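Uncharacterized protein (Jannaschia sp. CCS1, PDB 2PYQ) is of unknown function and belongs to the DUF2853 family, folding as a compact single chain built of helices without strands. Local coordinates at residues 80-85 against 104-109. Residues are numbered along the deposited sequence; the frame is centred on the assembly and turned at random.
Sequences IQSVIE and TKHFGK
The imidazole of His106 meets Ser82 obliquely, with OG of Ser82 4.4 Å from CE1 of His106, while Phe107 lies at the edge of the same ring, its CD2 in the imidazole plane. That edge in turn is directed onto one face of the Phe107 ring: CD2 of His106 stands 3.6 Å above the phenyl plane, over its centre. The phenyl face of one residue thus lies under the CD2 edge of the residue before it, and it is the imidazole that extends toward helix 74-87. The reach itself comes from the extended side chain of His106, whose CG lies opposite the backbone N (chi1 177°), carrying the ring out from the last turn of its helix.

Nearer the backbone the contact is purely apolar. CG1 of Val83 comes to 4.4 Å from CB of His106, although Val83 was modelled in two conformers, so this approach is uncertain. No hydrogen bond or salt bridge spans the two segments. The arrangement illustrates how backbones 8.1 Å apart at their nearest CA atoms, those of Val83 and His106, can meet through a few side-chain atoms, burying just 117 Å² in total.

Helix 96-106 ends here in a Schellman motif: the N-H of Gly108, a residue with positive phi (64°), bonds to O of Lys105 (N to O 3.1 Å), and N of Lys109 reaches O of Thr104 at 2.9 Å. Phe107 also touches Leu70, in a loop. Deeper in the fold, Val83 packs on Met102 and Leu103 of helix 96-106, and Ile80 bridges Leu103 and Leu56, Lys60 and Leu64 of helix 53-65, so the His106 contact forms the more exposed margin of a three-helix junction.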
loop_
_atom_site.group_PDB
_atom_site.type_symbol
_atom_site.label_atom_id
_atom_site.label_comp_id
_atom_site.label_asym_id
_atom_site.label_seq_id
_atom_site.Cartn_x
_atom_site.Cartn_y
_atom_site.Cartn_z
ATOM N N ILE A 80 -8.754 1.547 -5.785
ATOM C CA ILE A 80 -7.352 1.727 -6.200
ATOM C C ILE A 80 -7.144 3.193 -6.653
ATOM O O ILE A 80 -6.216 3.855 -6.203
ATOM C CB ILE A 80 -6.933 0.738 -7.287
ATOM C CG1 ILE A 80 -6.887 -0.669 -6.691
ATOM C CG2 ILE A 80 -5.539 1.100 -7.827
ATOM C CD1 ILE A 80 -6.827 -1.781 -7.695
ATOM N N GLN A 81 -8.050 3.690 -7.489
ATOM C CA GLN A 81 -7.967 5.073 -7.976
ATOM C C GLN A 81 -8.008 6.062 -6.809
ATOM O O GLN A 81 -7.201 7.021 -6.772
ATOM C CB GLN A 81 -9.032 5.367 -9.042
ATOM C CG GLN A 81 -8.692 4.647 -10.357
ATOM C CD GLN A 81 -9.802 4.688 -11.417
ATOM O OE1 GLN A 81 -9.504 4.589 -12.630
ATOM N NE2 GLN A 81 -11.078 4.830 -10.990
ATOM N N SER A 82 -8.895 5.808 -5.838
ATOM C CA SER A 82 -9.044 6.639 -4.638
ATOM C C SER A 82 -7.755 6.716 -3.818
ATOM O O SER A 82 -7.314 7.810 -3.454
ATOM C CB SER A 82 -10.188 6.143 -3.756
ATOM O OG SER A 82 -10.298 6.960 -2.583
ATOM N N VAL A 83 -7.159 5.564 -3.521
ATOM C CA VAL A 83 -5.949 5.567 -2.693
ATOM C C VAL A 83 -4.776 6.178 -3.436
ATOM O O VAL A 83 -3.996 6.885 -2.805
ATOM C CB VAL A 83 -5.622 4.206 -2.051
ATOM C CG1 VAL A 83 -6.805 3.741 -1.219
ATOM C CG2 VAL A 83 -5.240 3.180 -3.082
ATOM N N ILE A 84 -4.675 5.971 -4.767
ATOM C CA ILE A 84 -3.598 6.579 -5.551
ATOM C C ILE A 84 -3.762 8.128 -5.540
ATOM O O ILE A 84 -2.791 8.847 -5.384
ATOM C CB ILE A 84 -3.537 6.024 -6.974
ATOM C CG1 ILE A 84 -3.095 4.568 -6.963
ATOM C CG2 ILE A 84 -2.582 6.852 -7.844
ATOM C CD1 ILE A 84 -1.705 4.290 -6.460
ATOM N N GLU A 85 -4.994 8.597 -5.668
ATOM C CA GLU A 85 -5.289 10.037 -5.611
ATOM C C GLU A 85 -4.953 10.625 -4.233
ATOM O O GLU A 85 -4.374 11.726 -4.144
ATOM C CB GLU A 85 -6.756 10.330 -6.001
ATOM C CG GLU A 85 -7.163 11.801 -5.944
ATOM N N THR A 104 -6.324 -1.962 2.287
ATOM C CA THR A 104 -6.828 -2.808 3.392
ATOM C C THR A 104 -7.792 -2.023 4.309
ATOM O O THR A 104 -8.907 -2.520 4.635
ATOM C CB THR A 104 -5.647 -3.407 4.201
ATOM O OG1 THR A 104 -4.811 -4.172 3.319
ATOM C CG2 THR A 104 -6.161 -4.313 5.286
ATOM N N LYS A 105 -7.370 -0.834 4.735
ATOM C CA LYS A 105 -8.241 0.129 5.444
ATOM C C LYS A 105 -9.528 0.490 4.682
ATOM O O LYS A 105 -10.577 0.460 5.240
ATOM C CB LYS A 105 -7.496 1.398 5.823
ATOM C CG LYS A 105 -6.484 1.305 6.877
ATOM C CD LYS A 105 -6.919 0.523 7.915
ATOM C CE LYS A 105 -6.649 1.157 9.147
ATOM N NZ LYS A 105 -7.876 1.058 9.998
ATOM N N HIS A 106 -9.360 0.837 3.414
ATOM C CA HIS A 106 -10.467 1.323 2.575
ATOM C C HIS A 106 -11.574 0.308 2.426
ATOM O O HIS A 106 -12.738 0.662 2.478
ATOM C CB HIS A 106 -9.932 1.687 1.183
ATOM C CG HIS A 106 -10.972 2.126 0.230
ATOM N ND1 HIS A 106 -11.451 3.423 0.212
ATOM C CD2 HIS A 106 -11.592 1.477 -0.786
ATOM C CE1 HIS A 106 -12.375 3.520 -0.749
ATOM N NE2 HIS A 106 -12.481 2.361 -1.355
ATOM N N PHE A 107 -11.204 -0.962 2.298
ATOM C CA PHE A 107 -12.137 -2.055 2.177
ATOM C C PHE A 107 -12.485 -2.745 3.518
ATOM O O PHE A 107 -13.228 -3.694 3.501
ATOM C CB PHE A 107 -11.656 -3.065 1.146
ATOM C CG PHE A 107 -11.673 -2.546 -0.276
ATOM C CD1 PHE A 107 -12.865 -2.335 -0.936
ATOM C CD2 PHE A 107 -10.482 -2.261 -0.944
ATOM C CE1 PHE A 107 -12.879 -1.884 -2.239
ATOM C CE2 PHE A 107 -10.489 -1.809 -2.237
ATOM C CZ PHE A 107 -11.696 -1.609 -2.885
ATOM N N GLY A 108 -11.979 -2.272 4.662
ATOM C CA GLY A 108 -12.297 -2.860 5.949
ATOM C C GLY A 108 -11.825 -4.294 6.152
ATOM O O GLY A 108 -12.451 -5.061 6.881
ATOM N N LYS A 109 -10.659 -4.612 5.588
ATOM C CA LYS A 109 -10.092 -5.968 5.578
ATOM C C LYS A 109 -8.892 -6.158 6.507
ATOM O O LYS A 109 -8.138 -7.090 6.337
ATOM C CB LYS A 109 -9.723 -6.330 4.136
ATOM C CG LYS A 109 -10.904 -6.557 3.208
ATOM C CD LYS A 109 -11.634 -7.827 3.569
ATOM C CE LYS A 109 -12.700 -8.181 2.592
ATOM N NZ LYS A 109 -13.300 -9.472 3.032
#